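Local coordinates for probable glutathione S-transferase 5 (Caenorhabditis elegans, PDB 1ZL9), which conjugates reduced glutathione to a wide range of hydrophobic electrophiles and may help detoxify reactive oxygen species produced during bacterial infection, at residues 16-21 and 71-76; 95-100 and 159-164; 101-106 and 128-133. All coordinates share one frame; numbering follows the deposited sequence.

Contact 1 of 3, residues 16-21 and 71-76; sequences EVSRQI and RFLARE
Ile21 and Leu73 meet with no flat group between them; the flat groups sit on other sides of this helix pair of the thioredoxin-like N-terminal domain. The Arg19 guanidinium takes Glu16 OE1 at its edge, in plane, with NH1 3.0 Å from that oxygen, while the Phe72 ring carries Glu76 CG over one face and lies edge-to-face with Trp85 of the second subunit. The two short segments run nearly parallel, 14° apart, with their axes 9.7 Å from each other. The contact is made by apolar branches, with no hydrogen bond between the segments. Ile21 CG2, anti to the backbone N, rests 3.8 Å from Leu73 CB. The other branch of Ile21 runs extended (chi2 167°) and brings Ile21 CD1 to 4.2 Å from Ala74 CB, a small methyl that lets it approach. The branched Ile21 thus suits a place where two successive residues must be covered at once, and Trp157 of helix 157-171 packs against the Ile21-Ala74 pair. Leu73 CD1 reaches back to Ser18, 3.9 Å from Ser18 CB; a residue as slim as serine fits there. On the side of helix 16-25 turned from Leu73, the buried Glu16 carboxylate is well satisfied: Trp198 and Arg202 also bind OE2, and Gln20 NE2 gives Glu16 OE2, on its anti side, an almost straight bond of 3.1 Å.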
loop_
_atom_site.group_PDB
_atom_site.type_symbol
_atom_site.label_atom_id
_atom_site.label_comp_id
_atom_site.label_asym_id
_atom_site.label_seq_id
_atom_site.Cartn_x
_atom_site.Cartn_y
_atom_site.Cartn_z
ATOM N N GLU A 16 11.595 3.831 -9.972
ATOM C CA GLU A 16 11.475 4.034 -11.383
ATOM C C GLU A 16 10.158 4.650 -11.760
ATOM O O GLU A 16 10.087 5.532 -12.630
ATOM C CB GLU A 16 11.721 2.734 -12.146
ATOM C CG GLU A 16 11.641 2.890 -13.660
ATOM C CD GLU A 16 12.785 3.728 -14.238
ATOM O OE1 GLU A 16 13.684 4.134 -13.472
ATOM O OE2 GLU A 16 12.821 3.905 -15.480
ATOM N N VAL A 17 9.075 4.241 -11.129
ATOM C CA VAL A 17 7.788 4.793 -11.550
ATOM C C VAL A 17 7.679 6.329 -11.366
ATOM O O VAL A 17 7.094 7.040 -12.218
ATOM C CB VAL A 17 6.600 4.043 -10.952
ATOM C CG1 VAL A 17 6.473 4.227 -9.470
ATOM C CG2 VAL A 17 5.280 4.476 -11.630
ATOM N N SER A 18 8.257 6.812 -10.269
ATOM C CA SER A 18 8.324 8.237 -9.993
ATOM C C SER A 18 9.149 8.932 -11.043
ATOM O O SER A 18 8.795 9.996 -11.519
ATOM C CB SER A 18 8.819 8.453 -8.556
ATOM O OG SER A 18 7.811 8.014 -7.674
ATOM N N ARG A 19 10.271 8.336 -11.440
ATOM C CA ARG A 19 11.081 8.926 -12.489
ATOM C C ARG A 19 10.273 9.031 -13.796
ATOM O O ARG A 19 10.397 9.994 -14.544
ATOM C CB ARG A 19 12.325 8.071 -12.753
ATOM C CG ARG A 19 13.223 7.825 -11.550
ATOM C CD ARG A 19 14.583 7.340 -12.002
ATOM N NE ARG A 19 15.484 7.035 -10.915
ATOM C CZ ARG A 19 15.702 5.838 -10.424
ATOM N NH1 ARG A 19 15.120 4.774 -10.939
ATOM N NH2 ARG A 19 16.568 5.692 -9.435
ATOM N N GLN A 20 9.447 8.039 -14.052
ATOM C CA GLN A 20 8.652 8.004 -15.291
ATOM C C GLN A 20 7.488 8.994 -15.255
ATOM O O GLN A 20 7.129 9.569 -16.262
ATOM C CB GLN A 20 8.193 6.600 -15.610
ATOM C CG GLN A 20 9.399 5.701 -16.040
ATOM C CD GLN A 20 9.010 4.365 -16.644
ATOM O OE1 GLN A 20 7.882 4.184 -17.069
ATOM N NE2 GLN A 20 9.983 3.462 -16.764
ATOM N N ILE A 21 6.919 9.197 -14.073
ATOM C CA ILE A 21 5.920 10.240 -13.898
ATOM C C ILE A 21 6.529 11.587 -14.199
ATOM O O ILE A 21 5.971 12.391 -14.955
ATOM C CB ILE A 21 5.337 10.213 -12.463
ATOM C CG1 ILE A 21 4.472 8.982 -12.273
ATOM C CG2 ILE A 21 4.643 11.502 -12.111
ATOM C CD1 ILE A 21 4.090 8.671 -10.794
ATOM N N ARG A 71 1.863 8.151 -5.944
ATOM C CA ARG A 71 0.479 8.673 -5.861
ATOM C C ARG A 71 0.478 10.205 -5.701
ATOM O O ARG A 71 -0.298 10.910 -6.341
ATOM C CB ARG A 71 -0.325 8.002 -4.735
ATOM C CG ARG A 71 -1.792 8.517 -4.620
ATOM C CD ARG A 71 -2.677 7.765 -3.691
ATOM N NE ARG A 71 -2.908 6.480 -4.307
ATOM C CZ ARG A 71 -2.246 5.363 -4.058
ATOM N NH1 ARG A 71 -1.378 5.232 -3.028
ATOM N NH2 ARG A 71 -2.489 4.319 -4.819
ATOM N N PHE A 72 1.380 10.719 -4.888
ATOM C CA PHE A 72 1.458 12.145 -4.660
ATOM C C PHE A 72 1.813 12.839 -5.969
ATOM O O PHE A 72 1.120 13.787 -6.414
ATOM C CB PHE A 72 2.529 12.444 -3.616
ATOM C CG PHE A 72 2.897 13.910 -3.551
ATOM C CD1 PHE A 72 2.049 14.804 -2.949
ATOM C CD2 PHE A 72 4.102 14.385 -4.061
ATOM C CE1 PHE A 72 2.385 16.171 -2.872
ATOM C CE2 PHE A 72 4.392 15.744 -4.037
ATOM C CZ PHE A 72 3.557 16.621 -3.429
ATOM N N LEU A 73 2.833 12.293 -6.645
ATOM C CA LEU A 73 3.262 12.900 -7.895
ATOM C C LEU A 73 2.193 12.722 -8.985
ATOM O O LEU A 73 1.923 13.663 -9.746
ATOM C CB LEU A 73 4.573 12.323 -8.362
ATOM C CG LEU A 73 5.794 12.609 -7.467
ATOM C CD1 LEU A 73 6.901 11.803 -8.022
ATOM C CD2 LEU A 73 6.164 14.017 -7.430
ATOM N N ALA A 74 1.607 11.551 -9.085
ATOM C CA ALA A 74 0.584 11.305 -10.095
ATOM C C ALA A 74 -0.602 12.272 -9.915
ATOM O O ALA A 74 -1.145 12.775 -10.929
ATOM C CB ALA A 74 0.098 9.849 -10.109
ATOM N N ARG A 75 -1.011 12.528 -8.677
ATOM C CA ARG A 75 -2.113 13.454 -8.462
ATOM C C ARG A 75 -1.764 14.886 -8.877
ATOM O O ARG A 75 -2.621 15.564 -9.418
ATOM C CB ARG A 75 -2.578 13.447 -7.043
ATOM C CG ARG A 75 -3.352 12.176 -6.713
ATOM C CD ARG A 75 -3.733 12.045 -5.220
ATOM N NE ARG A 75 -4.537 13.152 -4.758
ATOM C CZ ARG A 75 -5.034 13.286 -3.527
ATOM N NH1 ARG A 75 -4.795 12.360 -2.581
ATOM N NH2 ARG A 75 -5.795 14.359 -3.260
ATOM N N GLU A 76 -0.511 15.302 -8.667
ATOM C CA GLU A 76 -0.085 16.674 -9.044
ATOM C C GLU A 76 -0.114 16.773 -10.592
ATOM O O GLU A 76 -0.379 17.844 -11.157
ATOM C CB GLU A 76 1.333 16.973 -8.589
ATOM C CG GLU A 76 1.544 17.135 -7.110
ATOM C CD GLU A 76 0.666 18.250 -6.541
ATOM O OE1 GLU A 76 0.016 18.003 -5.464
ATOM O OE2 GLU A 76 0.572 19.329 -7.220
#

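Contact 2 of 3, residues 95-100 and 159-164; sequences DQYKDY and DLAIAQ. With GSH (glutathione), chain D.
In the all-helical C-terminal domain of the glutathione transferase fold, helix 84-112 packs beside helix 157-171, and Tyr97 reaches from the first to the second. Its CG stands anti to the backbone N (chi1 178°), which swings the ring across toward Ala161 and Ile162. Ile162 CD1 lies over one ring face as a CH-pi contact, 4.0 Å from the centroid of the Tyr97 ring and offset toward the rim, nearest Tyr97 CD1. Ala161 CB approaches the ring obliquely, 4.3 Å from Tyr97 CE2; the short alanine lets the ring lie close to the helix backbone. Another flank of helix 84-112 belongs to the dimer interface. There Asp99 OD2 accepts a 2.6 Å hydrogen bond from N1 of a glutathione that is held mainly by the second subunit, through its Trp39, Lys43, Gln52, Leu53 and Ser66, so an acidic residue suits the amino group offered from across the interface. Lys98 touches another glutathione, and Asp95 is salt-bridged to Lys98 of the second subunit. Tyrosine also brings a polar end to its apolar ring: one water lies 2.8 Å from Tyr97 OH and donates to Ala161 O, also at 2.8 Å.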
loop_
_atom_site.group_PDB
_atom_site.type_symbol
_atom_site.label_atom_id
_atom_site.label_comp_id
_atom_site.label_asym_id
_atom_site.label_seq_id
_atom_site.Cartn_x
_atom_site.Cartn_y
_atom_site.Cartn_z
ATOM N N ASP A 95 -2.196 -1.751 -5.062
ATOM C CA ASP A 95 -2.093 -2.539 -3.833
ATOM C C ASP A 95 -2.094 -4.031 -4.100
ATOM O O ASP A 95 -1.414 -4.786 -3.389
ATOM C CB ASP A 95 -3.205 -2.167 -2.863
ATOM C CG ASP A 95 -2.884 -0.860 -2.109
ATOM O OD1 ASP A 95 -1.906 -0.151 -2.501
ATOM O OD2 ASP A 95 -3.532 -0.504 -1.093
ATOM N N GLN A 96 -2.849 -4.492 -5.101
ATOM C CA GLN A 96 -2.756 -5.903 -5.459
ATOM C C GLN A 96 -1.357 -6.200 -6.033
ATOM O O GLN A 96 -0.835 -7.265 -5.896
ATOM C CB GLN A 96 -3.843 -6.298 -6.480
ATOM C CG GLN A 96 -3.952 -7.780 -6.742
ATOM C CD GLN A 96 -4.345 -8.600 -5.578
ATOM O OE1 GLN A 96 -3.999 -9.799 -5.522
ATOM N NE2 GLN A 96 -5.077 -8.038 -4.670
ATOM N N TYR A 97 -0.792 -5.247 -6.762
ATOM C CA TYR A 97 0.574 -5.331 -7.253
ATOM C C TYR A 97 1.618 -5.459 -6.114
ATOM O O TYR A 97 2.574 -6.227 -6.195
ATOM C CB TYR A 97 0.853 -4.089 -8.126
ATOM C CG TYR A 97 2.259 -4.020 -8.654
ATOM C CD1 TYR A 97 2.814 -5.092 -9.338
ATOM C CD2 TYR A 97 2.995 -2.850 -8.596
ATOM C CE1 TYR A 97 4.088 -5.056 -9.817
ATOM C CE2 TYR A 97 4.337 -2.789 -9.164
ATOM C CZ TYR A 97 4.841 -3.929 -9.771
ATOM O OH TYR A 97 6.124 -3.991 -10.342
ATOM N N LYS A 98 1.446 -4.712 -5.046
ATOM C CA LYS A 98 2.237 -4.937 -3.834
ATOM C C LYS A 98 2.114 -6.335 -3.287
ATOM O O LYS A 98 3.107 -6.879 -2.850
ATOM C CB LYS A 98 1.802 -4.015 -2.692
ATOM C CG LYS A 98 2.611 -2.882 -2.391
ATOM C CD LYS A 98 2.301 -2.363 -0.946
ATOM C CE LYS A 98 2.598 -0.860 -0.805
ATOM N NZ LYS A 98 4.037 -0.560 -0.716
ATOM N N ASP A 99 0.893 -6.890 -3.217
ATOM C CA ASP A 99 0.689 -8.276 -2.763
ATOM C C ASP A 99 1.425 -9.282 -3.676
ATOM O O ASP A 99 2.056 -10.183 -3.208
ATOM C CB ASP A 99 -0.801 -8.619 -2.699
ATOM C CG ASP A 99 -1.543 -7.861 -1.611
ATOM O OD1 ASP A 99 -0.885 -7.268 -0.722
ATOM O OD2 ASP A 99 -2.815 -7.871 -1.540
ATOM N N TYR A 100 1.347 -9.100 -4.994
ATOM C CA TYR A 100 2.059 -9.929 -5.933
ATOM C C TYR A 100 3.542 -9.816 -5.653
ATOM O O TYR A 100 4.250 -10.820 -5.590
ATOM C CB TYR A 100 1.778 -9.464 -7.369
ATOM C CG TYR A 100 2.835 -9.778 -8.401
ATOM C CD1 TYR A 100 3.068 -11.085 -8.799
ATOM C CD2 TYR A 100 3.575 -8.771 -9.015
ATOM C CE1 TYR A 100 4.080 -11.365 -9.779
ATOM C CE2 TYR A 100 4.539 -9.041 -9.976
ATOM C CZ TYR A 100 4.769 -10.328 -10.376
ATOM O OH TYR A 100 5.709 -10.623 -11.349
ATOM N N ASP A 159 -0.211 2.053 -15.087
ATOM C CA ASP A 159 0.233 1.635 -16.429
ATOM C C ASP A 159 1.775 1.680 -16.531
ATOM O O ASP A 159 2.400 0.798 -17.095
ATOM C CB ASP A 159 -0.313 2.540 -17.484
ATOM C CG ASP A 159 -1.800 2.389 -17.700
ATOM O OD1 ASP A 159 -2.315 1.244 -17.939
ATOM O OD2 ASP A 159 -2.496 3.421 -17.736
ATOM N N LEU A 160 2.362 2.771 -16.035
ATOM C CA LEU A 160 3.805 2.926 -16.094
ATOM C C LEU A 160 4.494 1.821 -15.315
ATOM O O LEU A 160 5.484 1.247 -15.809
ATOM C CB LEU A 160 4.269 4.308 -15.551
ATOM C CG LEU A 160 3.790 5.475 -16.409
ATOM C CD1 LEU A 160 4.003 6.799 -15.717
ATOM C CD2 LEU A 160 4.433 5.616 -17.744
ATOM N N ALA A 161 4.018 1.572 -14.110
ATOM C CA ALA A 161 4.641 0.568 -13.239
ATOM C C ALA A 161 4.493 -0.840 -13.832
ATOM O O ALA A 161 5.480 -1.614 -13.905
ATOM C CB ALA A 161 4.122 0.629 -11.772
ATOM N N ILE A 162 3.305 -1.161 -14.313
ATOM C CA ILE A 162 3.084 -2.508 -14.801
ATOM C C ILE A 162 3.823 -2.722 -16.125
ATOM O O ILE A 162 4.408 -3.759 -16.361
ATOM C CB ILE A 162 1.548 -2.768 -14.951
ATOM C CG1 ILE A 162 0.835 -2.818 -13.559
ATOM C CG2 ILE A 162 1.285 -3.994 -15.727
ATOM C CD1 ILE A 162 1.400 -3.823 -12.578
ATOM N N ALA A 163 3.755 -1.756 -17.036
ATOM C CA ALA A 163 4.521 -1.860 -18.270
ATOM C C ALA A 163 5.999 -2.023 -18.051
ATOM O O ALA A 163 6.640 -2.809 -18.730
ATOM C CB ALA A 163 4.301 -0.666 -19.196
ATOM N N GLN A 164 6.544 -1.355 -17.052
ATOM C CA GLN A 164 7.981 -1.468 -16.799
ATOM C C GLN A 164 8.332 -2.875 -16.215
ATOM O O GLN A 164 9.336 -3.490 -16.573
ATOM C CB GLN A 164 8.412 -0.381 -15.812
ATOM C CG GLN A 164 9.946 -0.378 -15.587
ATOM C CD GLN A 164 10.771 -0.307 -16.864
ATOM O OE1 GLN A 164 11.485 -1.275 -17.245
ATOM N NE2 GLN A 164 10.662 0.797 -17.549
HETATM N N1 GSH D . -3.952 -6.546 0.412
HETATM C CA1 GSH D . -5.179 -7.084 0.897
HETATM C C1 GSH D . -6.042 -6.055 1.515
HETATM O O11 GSH D . -7.414 -5.885 1.445
HETATM O O12 GSH D . -5.459 -5.148 2.290
HETATM C CB1 GSH D . -5.168 -8.383 1.592
HETATM C CG1 GSH D . -6.563 -9.016 1.468
HETATM C CD1 GSH D . -6.637 -10.336 2.226
HETATM O OE1 GSH D . -5.481 -10.926 2.579
HETATM N N2 GSH D . -7.810 -10.876 2.515
HETATM C CA2 GSH D . -7.971 -12.110 3.290
HETATM C C2 GSH D . -8.893 -13.075 2.625
HETATM O O2 GSH D . -10.044 -12.606 2.068
HETATM C CB2 GSH D . -8.550 -11.714 4.628
HETATM S SG2 GSH D . -8.741 -13.190 5.644
HETATM N N3 GSH D . -8.629 -14.367 2.620
HETATM C CA3 GSH D . -9.565 -15.361 2.156
HETATM C C3 GSH D . -9.203 -15.959 0.825
HETATM O O31 GSH D . -8.057 -15.533 0.144
HETATM O O32 GSH D . -9.974 -16.854 0.263
HETATM O O HOH W 1 7.129 -1.666 -11.637
#

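Contact 3 of 3, residues 101-106 and 128-133; sequences SSEARP and LPAFEK
Glu103 leaves its helix with CG anti to the carbonyl carbon (chi1 -67°) and then runs extended, whereas Lys133 starts with CG anti to the backbone N (chi1 170°) and bends at chi3 and chi4; the two chains cross at about a right angle. Lys133 NZ meets Glu103 OE1 in a salt bridge modelled at 2.5 Å, a very short and therefore doubtful length, and lies 3.1 Å from Glu103 OE2. Opposite charges suit the outer side of the pair, where Lys133 is exposed. Glu103 OE2 also accepts from a water, 2.7 Å away, which also donates to Ala130 O, again at 2.7 Å, and so ties the carboxylate to the facing backbone. Beneath the bridge Ala130 CB sits 3.6 Å from Glu103 OE2 and 3.9 Å from Glu103 CB. Ala104 and Ala130, both with only a methyl, let the backbones come close, with the two CA atoms 6.2 Å apart. Pro106 and Pro129, having no N-H to give, mark a kink in each helix. Segments 101-106 and 128-133, crossing at -156°, belong to an antiparallel hairpin of helices 84-112 and 119-145; Tyr100, one turn back on the first helix, packs against Ala130, and Phe131 turns away to join Phe176 and Phe179 of the loop that links helices 157-171 and 180-191.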
loop_
_atom_site.group_PDB
_atom_site.type_symbol
_atom_site.label_atom_id
_atom_site.label_comp_id
_atom_site.label_asym_id
_atom_site.label_seq_id
_atom_site.Cartn_x
_atom_site.Cartn_y
_atom_site.Cartn_z
ATOM N N SER A 101 4.026 -8.591 -5.523
ATOM C CA SER A 101 5.453 -8.380 -5.323
ATOM C C SER A 101 5.915 -9.049 -4.028
ATOM O O SER A 101 7.055 -9.560 -3.975
ATOM C CB SER A 101 5.831 -6.900 -5.308
ATOM O OG SER A 101 5.289 -6.287 -6.455
ATOM N N SER A 102 5.053 -9.069 -3.007
ATOM C CA SER A 102 5.380 -9.749 -1.750
ATOM C C SER A 102 5.436 -11.226 -1.930
ATOM O O SER A 102 6.339 -11.858 -1.359
ATOM C CB SER A 102 4.414 -9.516 -0.561
ATOM O OG SER A 102 4.347 -8.161 -0.292
ATOM N N GLU A 103 4.529 -11.786 -2.723
ATOM C CA GLU A 103 4.524 -13.208 -2.928
ATOM C C GLU A 103 5.746 -13.634 -3.730
ATOM O O GLU A 103 6.317 -14.719 -3.493
ATOM C CB GLU A 103 3.270 -13.690 -3.696
ATOM C CG GLU A 103 1.970 -13.532 -2.918
ATOM C CD GLU A 103 0.696 -13.855 -3.765
ATOM O OE1 GLU A 103 -0.406 -13.582 -3.195
ATOM O OE2 GLU A 103 0.788 -14.344 -4.966
ATOM N N ALA A 104 6.113 -12.818 -4.736
ATOM C CA ALA A 104 7.232 -13.153 -5.586
ATOM C C ALA A 104 8.597 -12.844 -5.010
ATOM O O ALA A 104 9.625 -13.248 -5.591
ATOM C CB ALA A 104 7.120 -12.444 -6.915
ATOM N N ARG A 105 8.626 -12.114 -3.909
ATOM C CA ARG A 105 9.870 -11.591 -3.387
ATOM C C ARG A 105 11.017 -12.651 -3.206
ATOM O O ARG A 105 12.165 -12.310 -3.445
ATOM C CB ARG A 105 9.665 -10.842 -2.048
ATOM C CG ARG A 105 10.925 -10.101 -1.654
ATOM C CD ARG A 105 10.763 -9.001 -0.608
ATOM N NE ARG A 105 10.008 -7.869 -1.162
ATOM C CZ ARG A 105 8.781 -7.528 -0.764
ATOM N NH1 ARG A 105 8.174 -8.210 0.206
ATOM N NH2 ARG A 105 8.155 -6.516 -1.353
ATOM N N PRO A 106 10.752 -13.855 -2.667
ATOM C CA PRO A 106 11.812 -14.881 -2.486
ATOM C C PRO A 106 12.584 -15.178 -3.801
ATOM O O PRO A 106 13.803 -15.311 -3.769
ATOM C CB PRO A 106 11.041 -16.093 -1.977
ATOM C CG PRO A 106 9.905 -15.472 -1.225
ATOM C CD PRO A 106 9.485 -14.312 -2.080
ATOM N N LEU A 128 6.063 -18.332 -10.504
ATOM C CA LEU A 128 5.118 -18.498 -11.600
ATOM C C LEU A 128 3.676 -18.555 -11.150
ATOM O O LEU A 128 2.806 -17.940 -11.806
ATOM C CB LEU A 128 5.483 -19.695 -12.517
ATOM C CG LEU A 128 6.684 -19.348 -13.403
ATOM C CD1 LEU A 128 7.223 -20.604 -14.110
ATOM C CD2 LEU A 128 6.336 -18.323 -14.459
ATOM N N PRO A 129 3.366 -19.229 -10.055
ATOM C CA PRO A 129 2.013 -19.143 -9.522
ATOM C C PRO A 129 1.595 -17.693 -9.155
ATOM O O PRO A 129 0.484 -17.247 -9.430
ATOM C CB PRO A 129 2.078 -20.016 -8.273
ATOM C CG PRO A 129 3.161 -21.068 -8.583
ATOM C CD PRO A 129 4.176 -20.223 -9.326
ATOM N N ALA A 130 2.504 -16.922 -8.569
ATOM C CA ALA A 130 2.165 -15.533 -8.241
ATOM C C ALA A 130 1.858 -14.656 -9.481
ATOM O O ALA A 130 0.894 -13.837 -9.507
ATOM C CB ALA A 130 3.284 -14.925 -7.440
ATOM N N PHE A 131 2.743 -14.796 -10.436
ATOM C CA PHE A 131 2.725 -14.101 -11.695
ATOM C C PHE A 131 1.453 -14.435 -12.436
ATOM O O PHE A 131 0.812 -13.564 -12.933
ATOM C CB PHE A 131 3.926 -14.523 -12.553
ATOM C CG PHE A 131 3.876 -14.023 -13.952
ATOM C CD1 PHE A 131 4.159 -12.686 -14.234
ATOM C CD2 PHE A 131 3.600 -14.907 -14.999
ATOM C CE1 PHE A 131 4.112 -12.231 -15.537
ATOM C CE2 PHE A 131 3.542 -14.492 -16.294
ATOM C CZ PHE A 131 3.807 -13.097 -16.569
ATOM N N GLU A 132 1.112 -15.706 -12.504
ATOM C CA GLU A 132 -0.073 -16.128 -13.274
ATOM C C GLU A 132 -1.372 -15.653 -12.599
ATOM O O GLU A 132 -2.321 -15.214 -13.265
ATOM C CB GLU A 132 -0.040 -17.646 -13.467
ATOM C CG GLU A 132 1.086 -17.968 -14.456
ATOM C CD GLU A 132 1.219 -19.420 -14.897
ATOM O OE1 GLU A 132 0.428 -20.262 -14.439
ATOM O OE2 GLU A 132 2.147 -19.685 -15.718
ATOM N N LYS A 133 -1.402 -15.647 -11.288
ATOM C CA LYS A 133 -2.572 -15.128 -10.593
ATOM C C LYS A 133 -2.743 -13.623 -10.852
ATOM O O LYS A 133 -3.811 -13.159 -11.215
ATOM C CB LYS A 133 -2.420 -15.411 -9.118
ATOM C CG LYS A 133 -3.406 -14.748 -8.195
ATOM C CD LYS A 133 -3.305 -15.332 -6.756
ATOM C CE LYS A 133 -3.325 -14.290 -5.640
ATOM N NZ LYS A 133 -2.238 -14.613 -4.500
HETATM O O HOH W 2 0.134 -12.766 -7.108
#

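How the contacts relate
From the N terminus, contact 1 closes first: helix 16-25 meets helix 66-76 after the three remaining strands of the sheet, 30-34, 55-58 and 61-64, and the thioredoxin-like domain is thereby tied together. Helix 84-112 then opens both remaining contacts. Contact 3 closes the shorter loop, to helix 119-145, and is nested within the longer one that contact 2 closes at helix 157-171. Contacts 2 and 3 touch where Tyr100 lies on Ala130 and Phe131. Across the domain boundary, Val17 packs on Leu160 and Ala161, joining contact 1 to contact 2. Contacts 1 and 2 reach the second subunit; contact 3 touches no other chain and lies, about 24 Å from contact 1 centre to centre, across the middle of the chain.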